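Long-range contacts in RNA-dependent RNA polymerase (Taggert virus, PDB 6DX3), which probably acts, through its viral OTU domain, as a cysteine protease that removes ubiquitin or ubiquitin-like modifiers from proteins: residues A[16-21]-A[127-132]; A[119-124]-A[143-148]. All blocks are in the same frame, centred on the assembly; numbering follows the deposited sequence.

Interaction 1: residues A[16-21]-A[127-132]; sequences YYYSPV and CDYVVR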
ATOM      1  N   TYR A  16      -2.405  12.613   2.475  1.00 29.39           N
ATOM      2  CA  TYR A  16      -2.350  11.833   1.245  1.00 26.81           C
ATOM      3  C   TYR A  16      -3.493  12.271   0.341  1.00 25.12           C
ATOM      4  O   TYR A  16      -4.327  13.099   0.717  1.00 23.54           O
ATOM      5  CB  TYR A  16      -2.405  10.328   1.537  1.00 28.13           C
ATOM      6  CG  TYR A  16      -3.586   9.902   2.384  1.00 28.26           C
ATOM      7  CD1 TYR A  16      -4.767   9.471   1.797  1.00 28.44           C
ATOM      8  CD2 TYR A  16      -3.512   9.928   3.771  1.00 28.14           C
ATOM      9  CE1 TYR A  16      -5.845   9.078   2.568  1.00 30.75           C
ATOM     10  CE2 TYR A  16      -4.583   9.538   4.550  1.00 29.13           C
ATOM     11  CZ  TYR A  16      -5.746   9.117   3.946  1.00 30.35           C
ATOM     12  OH  TYR A  16      -6.813   8.729   4.723  1.00 30.70           O
ATOM     13  N   TYR A  17      -3.528  11.705  -0.860  1.00 25.54           N
ATOM     14  CA  TYR A  17      -4.533  12.045  -1.855  1.00 27.04           C
ATOM     15  C   TYR A  17      -5.648  11.010  -1.866  1.00 25.14           C
ATOM     16  O   TYR A  17      -5.429   9.830  -1.581  1.00 22.23           O
ATOM     17  CB  TYR A  17      -3.904  12.146  -3.246  1.00 28.56           C
ATOM     18  CG  TYR A  17      -2.932  13.290  -3.387  1.00 31.39           C
ATOM     19  CD1 TYR A  17      -1.585  13.119  -3.093  1.00 31.98           C
ATOM     20  CD2 TYR A  17      -3.359  14.540  -3.809  1.00 33.10           C
ATOM     21  CE1 TYR A  17      -0.692  14.164  -3.220  1.00 34.28           C
ATOM     22  CE2 TYR A  17      -2.472  15.591  -3.938  1.00 36.07           C
ATOM     23  CZ  TYR A  17      -1.141  15.398  -3.643  1.00 36.21           C
ATOM     24  OH  TYR A  17      -0.259  16.443  -3.771  1.00 39.20           O
ATOM     25  N   TYR A  18      -6.852  11.468  -2.209  1.00 25.46           N
ATOM     26  CA  TYR A  18      -8.038  10.628  -2.296  1.00 25.88           C
ATOM     27  C   TYR A  18      -8.790  10.972  -3.572  1.00 27.41           C
ATOM     28  O   TYR A  18      -8.901  12.145  -3.935  1.00 30.70           O
ATOM     29  CB  TYR A  18      -8.957  10.826  -1.081  1.00 27.36           C
ATOM     30  CG  TYR A  18     -10.323  10.170  -1.193  1.00 29.35           C
ATOM     31  CD1 TYR A  18     -10.552   8.910  -0.659  1.00 29.12           C
ATOM     32  CD2 TYR A  18     -11.388  10.820  -1.809  1.00 32.84           C
ATOM     33  CE1 TYR A  18     -11.795   8.310  -0.747  1.00 31.54           C
ATOM     34  CE2 TYR A  18     -12.635  10.226  -1.906  1.00 34.49           C
ATOM     35  CZ  TYR A  18     -12.833   8.970  -1.370  1.00 33.49           C
ATOM     36  OH  TYR A  18     -14.072   8.372  -1.456  1.00 33.71           O
ATOM     37  N   SER A  19      -9.323   9.946  -4.238  1.00 26.81           N
ATOM     38  CA  SER A  19     -10.082  10.164  -5.454  1.00 28.27           C
ATOM     39  C   SER A  19     -11.120   9.067  -5.641  1.00 28.64           C
ATOM     40  O   SER A  19     -10.775   7.880  -5.532  1.00 27.85           O
ATOM     41  CB  SER A  19      -9.162  10.210  -6.674  1.00 29.42           C
ATOM     42  OG  SER A  19      -9.906  10.102  -7.875  1.00 31.77           O
ATOM     43  N   PRO A  20     -12.377   9.412  -5.905  1.00 30.81           N
ATOM     44  CA  PRO A  20     -13.326   8.394  -6.359  1.00 30.95           C
ATOM     45  C   PRO A  20     -13.003   7.965  -7.780  1.00 30.88           C
ATOM     46  O   PRO A  20     -12.522   8.755  -8.596  1.00 31.91           O
ATOM     47  CB  PRO A  20     -14.680   9.108  -6.282  1.00 33.41           C
ATOM     48  CG  PRO A  20     -14.341  10.555  -6.463  1.00 34.74           C
ATOM     49  CD  PRO A  20     -12.999  10.743  -5.793  1.00 32.67           C
ATOM     50  N   VAL A  21     -13.248   6.685  -8.062  1.00 30.00           N
ATOM     51  CA  VAL A  21     -13.049   6.113  -9.389  1.00 31.10           C
ATOM     52  C   VAL A  21     -14.188   5.142  -9.676  1.00 32.80           C
ATOM     53  O   VAL A  21     -15.000   4.820  -8.808  1.00 33.55           O
ATOM     54  CB  VAL A  21     -11.688   5.393  -9.538  1.00 29.51           C
ATOM     55  CG1 VAL A  21     -10.528   6.353  -9.326  1.00 29.06           C
ATOM     56  CG2 VAL A  21     -11.596   4.215  -8.583  1.00 28.73           C
ATOM     57  N   CYS A 127     -13.340  -1.255  -8.524  1.00 34.18           N
ATOM     58  CA  CYS A 127     -12.901  -0.330  -7.487  1.00 33.38           C
ATOM     59  C   CYS A 127     -13.700   0.965  -7.568  1.00 34.51           C
ATOM     60  O   CYS A 127     -14.029   1.432  -8.663  1.00 35.91           O
ATOM     61  CB  CYS A 127     -11.402  -0.035  -7.605  1.00 31.07           C
ATOM     62  SG  CYS A 127     -10.348  -1.453  -7.224  1.00 31.48           S
ATOM     63  N   ASP A 128     -14.008   1.543  -6.402  1.00 33.92           N
ATOM     64  CA  ASP A 128     -14.806   2.761  -6.330  1.00 35.56           C
ATOM     65  C   ASP A 128     -14.067   3.958  -5.746  1.00 33.69           C
ATOM     66  O   ASP A 128     -14.583   5.078  -5.833  1.00 34.39           O
ATOM     67  CB  ASP A 128     -16.094   2.521  -5.520  1.00 31.50           C
ATOM     68  CG  ASP A 128     -15.819   2.147  -4.073  1.00 33.16           C
ATOM     69  OD1 ASP A 128     -14.782   1.505  -3.804  1.00 29.64           O
ATOM     70  OD2 ASP A 128     -16.643   2.495  -3.201  1.00 34.73           O
ATOM     71  N   TYR A 129     -12.892   3.765  -5.151  1.00 31.56           N
ATOM     72  CA  TYR A 129     -12.064   4.894  -4.748  1.00 30.77           C
ATOM     73  C   TYR A 129     -10.619   4.430  -4.636  1.00 27.36           C
ATOM     74  O   TYR A 129     -10.334   3.232  -4.557  1.00 26.36           O
ATOM     75  CB  TYR A 129     -12.552   5.533  -3.437  1.00 32.00           C
ATOM     76  CG  TYR A 129     -12.164   4.825  -2.151  1.00 31.40           C
ATOM     77  CD1 TYR A 129     -10.915   5.025  -1.570  1.00 29.93           C
ATOM     78  CD2 TYR A 129     -13.065   3.997  -1.493  1.00 33.25           C
ATOM     79  CE1 TYR A 129     -10.561   4.395  -0.394  1.00 30.48           C
ATOM     80  CE2 TYR A 129     -12.723   3.366  -0.307  1.00 33.66           C
ATOM     81  CZ  TYR A 129     -11.467   3.567   0.235  1.00 32.92           C
ATOM     82  OH  TYR A 129     -11.112   2.944   1.409  1.00 33.70           O
ATOM     83  N   VAL A 130      -9.711   5.402  -4.634  1.00 26.54           N
ATOM     84  CA  VAL A 130      -8.277   5.147  -4.574  1.00 26.17           C
ATOM     85  C   VAL A 130      -7.631   6.230  -3.719  1.00 25.91           C
ATOM     86  O   VAL A 130      -8.065   7.387  -3.733  1.00 28.17           O
ATOM     87  CB  VAL A 130      -7.658   5.100  -5.992  1.00 26.94           C
ATOM     88  CG1 VAL A 130      -7.853   6.429  -6.715  1.00 29.24           C
ATOM     89  CG2 VAL A 130      -6.182   4.723  -5.935  1.00 26.46           C
ATOM     90  N   VAL A 131      -6.615   5.848  -2.947  1.00 25.08           N
ATOM     91  CA  VAL A 131      -5.813   6.805  -2.197  1.00 25.16           C
ATOM     92  C   VAL A 131      -4.371   6.695  -2.670  1.00 25.55           C
ATOM     93  O   VAL A 131      -3.902   5.617  -3.055  1.00 25.44           O
ATOM     94  CB  VAL A 131      -5.910   6.602  -0.667  1.00 25.26           C
ATOM     95  CG1 VAL A 131      -7.363   6.681  -0.210  1.00 25.62           C
ATOM     96  CG2 VAL A 131      -5.283   5.286  -0.254  1.00 26.02           C
ATOM     97  N   ARG A 132      -3.670   7.825  -2.654  1.00 24.80           N
ATOM     98  CA  ARG A 132      -2.305   7.899  -3.157  1.00 25.34           C
ATOM     99  C   ARG A 132      -1.407   8.495  -2.088  1.00 25.31           C
ATOM    100  O   ARG A 132      -1.648   9.613  -1.622  1.00 23.50           O
ATOM    101  CB  ARG A 132      -2.226   8.731  -4.440  1.00 27.21           C
ATOM    102  CG  ARG A 132      -0.835   8.746  -5.066  1.00 29.26           C
ATOM    103  CD  ARG A 132      -0.779   9.641  -6.288  1.00 30.57           C
ATOM    104  NE  ARG A 132      -0.752  11.052  -5.923  1.00 31.72           N
ATOM    105  CZ  ARG A 132      -1.151  12.036  -6.721  1.00 33.71           C
ATOM    106  NH1 ARG A 132      -1.609  11.761  -7.935  1.00 35.28           N
ATOM    107  NH2 ARG A 132      -1.093  13.293  -6.306  1.00 33.47           N
TER

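Interaction 2: residues A[119-124]-A[143-148]; sequences WHEDAS and NIMHRR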
ATOM      1  N   TRP A 119      -5.952   0.795  -4.254  1.00 29.04           N
ATOM      2  CA  TRP A 119      -7.255   0.735  -4.903  1.00 29.05           C
ATOM      3  C   TRP A 119      -8.204  -0.105  -4.058  1.00 29.37           C
ATOM      4  O   TRP A 119      -7.892  -1.248  -3.712  1.00 29.36           O
ATOM      5  CB  TRP A 119      -7.129   0.149  -6.311  1.00 28.38           C
ATOM      6  CG  TRP A 119      -6.126   0.867  -7.170  1.00 27.61           C
ATOM      7  CD1 TRP A 119      -4.766   0.752  -7.117  1.00 26.60           C
ATOM      8  CD2 TRP A 119      -6.409   1.809  -8.213  1.00 28.80           C
ATOM      9  NE1 TRP A 119      -4.185   1.567  -8.060  1.00 26.62           N
ATOM     10  CE2 TRP A 119      -5.172   2.223  -8.748  1.00 28.13           C
ATOM     11  CE3 TRP A 119      -7.587   2.343  -8.745  1.00 29.74           C
ATOM     12  CZ2 TRP A 119      -5.079   3.146  -9.790  1.00 29.81           C
ATOM     13  CZ3 TRP A 119      -7.493   3.258  -9.780  1.00 31.28           C
ATOM     14  CH2 TRP A 119      -6.249   3.651 -10.290  1.00 31.18           C
ATOM     15  N   HIS A 120      -9.359   0.463  -3.727  1.00 30.00           N
ATOM     16  CA  HIS A 120     -10.318  -0.205  -2.857  1.00 28.62           C
ATOM     17  C   HIS A 120     -11.352  -0.947  -3.694  1.00 28.99           C
ATOM     18  O   HIS A 120     -12.094  -0.330  -4.465  1.00 28.37           O
ATOM     19  CB  HIS A 120     -11.011   0.788  -1.930  1.00 26.85           C
ATOM     20  CG  HIS A 120     -12.191   0.207  -1.215  1.00 27.14           C
ATOM     21  ND1 HIS A 120     -13.484   0.374  -1.660  1.00 28.58           N
ATOM     22  CD2 HIS A 120     -12.272  -0.553  -0.097  1.00 27.22           C
ATOM     23  CE1 HIS A 120     -14.313  -0.252  -0.843  1.00 30.37           C
ATOM     24  NE2 HIS A 120     -13.602  -0.824   0.114  1.00 29.12           N
ATOM     25  N   GLU A 121     -11.408  -2.265  -3.520  1.00 29.07           N
ATOM     26  CA  GLU A 121     -12.393  -3.093  -4.197  1.00 31.75           C
ATOM     27  C   GLU A 121     -13.722  -3.037  -3.455  1.00 33.76           C
ATOM     28  O   GLU A 121     -13.787  -3.316  -2.253  1.00 34.03           O
ATOM     29  CB  GLU A 121     -11.901  -4.538  -4.283  1.00 31.59           C
ATOM     30  CG  GLU A 121     -12.852  -5.491  -4.986  1.00 33.80           C
ATOM     31  CD  GLU A 121     -12.407  -6.934  -4.868  1.00 36.03           C
ATOM     32  OE1 GLU A 121     -11.921  -7.313  -3.784  1.00 35.52           O
ATOM     33  OE2 GLU A 121     -12.521  -7.683  -5.863  1.00 37.84           O
ATOM     34  N   ASP A 122     -14.785  -2.675  -4.169  1.00 36.14           N
ATOM     35  CA  ASP A 122     -16.126  -2.696  -3.598  1.00 40.44           C
ATOM     36  C   ASP A 122     -16.946  -3.893  -4.066  1.00 43.27           C
ATOM     37  O   ASP A 122     -17.698  -4.471  -3.277  1.00 45.11           O
ATOM     38  CB  ASP A 122     -16.867  -1.391  -3.926  1.00 42.21           C
ATOM     39  CG  ASP A 122     -17.132  -1.232  -5.407  1.00 43.76           C
ATOM     40  OD1 ASP A 122     -16.204  -1.519  -6.193  1.00 43.36           O
ATOM     41  OD2 ASP A 122     -18.258  -0.835  -5.780  1.00 46.34           O
ATOM     42  N   ALA A 123     -16.835  -4.270  -5.338  1.00 43.09           N
ATOM     43  CA  ALA A 123     -17.422  -5.504  -5.837  1.00 44.11           C
ATOM     44  C   ALA A 123     -16.390  -6.176  -6.726  1.00 42.43           C
ATOM     45  O   ALA A 123     -15.356  -5.586  -7.051  1.00 41.15           O
ATOM     46  CB  ALA A 123     -18.741  -5.260  -6.582  1.00 47.31           C
ATOM     47  N   SER A 124     -16.675  -7.426  -7.103  1.00 43.57           N
ATOM     48  CA  SER A 124     -15.681  -8.311  -7.711  1.00 43.11           C
ATOM     49  C   SER A 124     -14.831  -7.630  -8.775  1.00 41.00           C
ATOM     50  O   SER A 124     -15.319  -7.317  -9.864  1.00 41.36           O
ATOM     51  CB  SER A 124     -16.356  -9.552  -8.305  1.00 46.96           C
ATOM     52  OG  SER A 124     -15.477 -10.663  -8.274  1.00 47.39           O
ATOM     53  N   ASN A 143       1.105  -0.054  -7.223  1.00 26.68           N
ATOM     54  CA  ASN A 143      -0.345  -0.161  -7.137  1.00 24.32           C
ATOM     55  C   ASN A 143      -0.703  -1.453  -6.420  1.00 24.64           C
ATOM     56  O   ASN A 143      -0.200  -2.524  -6.775  1.00 25.65           O
ATOM     57  CB  ASN A 143      -0.982  -0.121  -8.526  1.00 24.87           C
ATOM     58  CG  ASN A 143      -0.731   1.191  -9.244  1.00 27.66           C
ATOM     59  OD1 ASN A 143      -1.545   2.113  -9.176  1.00 27.85           O
ATOM     60  ND2 ASN A 143       0.400   1.284  -9.936  1.00 27.48           N
ATOM     61  N   ILE A 144      -1.551  -1.346  -5.396  1.00 24.31           N
ATOM     62  CA  ILE A 144      -2.048  -2.504  -4.668  1.00 23.96           C
ATOM     63  C   ILE A 144      -3.564  -2.405  -4.572  1.00 25.53           C
ATOM     64  O   ILE A 144      -4.153  -1.332  -4.724  1.00 26.10           O
ATOM     65  CB  ILE A 144      -1.423  -2.643  -3.261  1.00 22.11           C
ATOM     66  CG1 ILE A 144      -1.812  -1.467  -2.371  1.00 18.88           C
ATOM     67  CG2 ILE A 144       0.091  -2.757  -3.344  1.00 22.74           C
ATOM     68  CD1 ILE A 144      -1.255  -1.571  -0.975  1.00 16.68           C
ATOM     69  N   MET A 145      -4.194  -3.551  -4.319  1.00 26.26           N
ATOM     70  CA  MET A 145      -5.646  -3.680  -4.317  1.00 26.07           C
ATOM     71  C   MET A 145      -6.107  -4.070  -2.920  1.00 23.83           C
ATOM     72  O   MET A 145      -5.711  -5.119  -2.402  1.00 22.85           O
ATOM     73  CB  MET A 145      -6.101  -4.720  -5.345  1.00 28.11           C
ATOM     74  CG  MET A 145      -7.595  -4.698  -5.668  1.00 31.33           C
ATOM     75  SD  MET A 145      -8.000  -5.816  -7.030  1.00 34.50           S
ATOM     76  CE  MET A 145      -9.717  -6.170  -6.705  1.00 35.39           C
ATOM     77  N   HIS A 146      -6.951  -3.236  -2.322  1.00 24.22           N
ATOM     78  CA  HIS A 146      -7.480  -3.476  -0.984  1.00 24.68           C
ATOM     79  C   HIS A 146      -8.789  -4.249  -1.092  1.00 24.39           C
ATOM     80  O   HIS A 146      -9.784  -3.726  -1.605  1.00 25.01           O
ATOM     81  CB  HIS A 146      -7.688  -2.146  -0.257  1.00 25.17           C
ATOM     82  CG  HIS A 146      -7.847  -2.278   1.224  1.00 25.36           C
ATOM     83  ND1 HIS A 146      -8.280  -1.238   2.020  1.00 25.40           N
ATOM     84  CD2 HIS A 146      -7.620  -3.321   2.058  1.00 25.23           C
ATOM     85  CE1 HIS A 146      -8.317  -1.634   3.280  1.00 25.72           C
ATOM     86  NE2 HIS A 146      -7.923  -2.897   3.328  1.00 26.38           N
ATOM     87  N   ARG A 147      -8.793  -5.487  -0.600  1.00 25.22           N
ATOM     88  CA  ARG A 147      -9.921  -6.407  -0.749  1.00 27.38           C
ATOM     89  C   ARG A 147     -10.353  -6.864   0.640  1.00 26.18           C
ATOM     90  O   ARG A 147      -9.826  -7.851   1.162  1.00 24.60           O
ATOM     91  CB  ARG A 147      -9.537  -7.586  -1.637  1.00 28.75           C
ATOM     92  CG  ARG A 147      -8.591  -7.209  -2.762  1.00 29.06           C
ATOM     93  CD  ARG A 147      -8.287  -8.392  -3.669  1.00 29.97           C
ATOM     94  NE  ARG A 147      -9.414  -8.748  -4.521  1.00 30.92           N
ATOM     95  CZ  ARG A 147      -9.359  -9.666  -5.481  1.00 30.42           C
ATOM     96  NH1 ARG A 147      -8.227 -10.321  -5.709  1.00 28.28           N
ATOM     97  NH2 ARG A 147     -10.432  -9.935  -6.217  1.00 30.75           N
ATOM     98  N   ARG A 148     -11.252  -6.117   1.254  1.00 26.63           N
ATOM     99  CA  ARG A 148     -11.646  -6.322   2.621  1.00 28.86           C
ATOM    100  C   ARG A 148     -10.353  -6.185   3.395  1.00 29.19           C
ATOM    101  O   ARG A 148      -9.756  -5.192   3.378  1.00 29.65           O
ATOM    102  CB  ARG A 148     -12.447  -7.598   2.907  1.00 32.31           C
ATOM    103  CG  ARG A 148     -13.670  -7.790   2.020  1.00 35.61           C
ATOM    104  CD  ARG A 148     -14.804  -6.788   2.192  1.00 39.84           C
ATOM    105  NE  ARG A 148     -15.618  -7.116   3.338  1.00 44.26           N
ATOM    106  CZ  ARG A 148     -16.718  -7.844   3.301  1.00 47.93           C
ATOM    107  NH1 ARG A 148     -17.196  -8.320   2.163  1.00 49.17           N
ATOM    108  NH2 ARG A 148     -17.327  -8.089   4.426  1.00 50.59           N
TER
HETATM  109  O   HOH W   1     -12.328  -3.977  -0.082  1.00 49.44           O

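Interaction 1: residues A[16-21]-A[127-132]
Arg132 and Tyr17 are brought together by their torsions: CG of Arg132 lies anti to the backbone N (chi1 -175°), and CG of Tyr17 anti to its carbonyl carbon (chi1 -66°). Both side chains leave the same face of an antiparallel strand pair in the mixed sheet of the viral OTU domain. They run side by side; Arg132 bends at chi3, which sets NE, and NH2 ends over the ring of Tyr17, in a cation-pi contact with CZ 4.0 Å from the ring centroid. The two planes are 61° apart, so the group meets the ring with NH2, 3.1 Å above its centre, rather than flat. Arg132 NE is held by Gly134 O, Tyr17 OH by Glu135, and Trp9 offers Arg132 a second cation-pi partner. In the backbone, Tyr17 N donates to Arg132 O at 2.9 Å, nearly straight. Val130, on the same face, sets CG1 against Val21 CG1, 3.7 Å away. On the opposite face, shared with Val131, the Tyr18 and Tyr129 rings are near parallel but slid so far apart that they barely overlap; Tyr18 CE1 comes within 3.5 Å of Tyr129 CD1, while Val131 CG1 sits at the edge of the Tyr18 ring, near CD1.

Interaction 2: residues A[119-124]-A[143-148]
Glu121 reaches past the Met145 methyl to Arg147, and its side chain can be followed atom by atom. CB lies 3.5 Å from His146 O, the carbonyl that also accepts the Glu121 backbone N-H, and it touches the Met145 methyl as well. CG is anti to the backbone N (chi1 -179°), and the chain stays extended beyond it. CG and then CD pass the Met145 CE methyl, with CD 3.3 Å from CE. At the tip, OE1 takes Arg147 NE at 3.0 Å, from above the carboxylate plane but within the guanidinium plane. OE2 receives Arg147 NH2 at 3.1 Å on its syn side, tilted out of the carboxylate plane, and also accepts from Lys125 N; the Met145 methyl stays beside OE2 too. The salt bridge is side-on, NE and NH2 each to a different oxygen, although the planes stand 50° apart; Asp152 takes Arg147 NH1. These groups hang from two parallel neighbours, strands 116-121 and 142-147, inside the mixed sheet of the OTU fold. Further into the sheet, Trp119 and Asn143 lie side by side on the pair, and the indole NE1 donates to a lone pair of Asn143 OD1 at 2.9 Å, with the oxygen almost in the ring plane. Met138 O holds Asn143 ND2, which helps to fix the amide's rotation. A water donates to Glu121 O and His146 O and accepts from Arg148 N, 2.7 Å away.

How the interactions relate
Interactions 1 and 2 illustrate how one sheet varies its chemistry from strand to strand. Both are partly buried and share no strand, but 126-133 and 116-121 are neighbours, so the contacts adjoin. They meet at His120: its ND1 probably bonds to Asp128 OD1 (2.7 Å), its backbone N to Tyr129 O, and its ring stacks on Tyr129. Interaction 1 is antiparallel, pairing backbone hydrogen bonds with tyrosine rings, valines and an arginine over one ring; Ser19, Cys127, Val130, Val131 and Arg132 are buried, Pro20 exposed. Interaction 2 is parallel, with no touching residue exposed; its buried residues include a tryptophan and an asparagine, while its partly exposed end carries an ion pair and a bridging water.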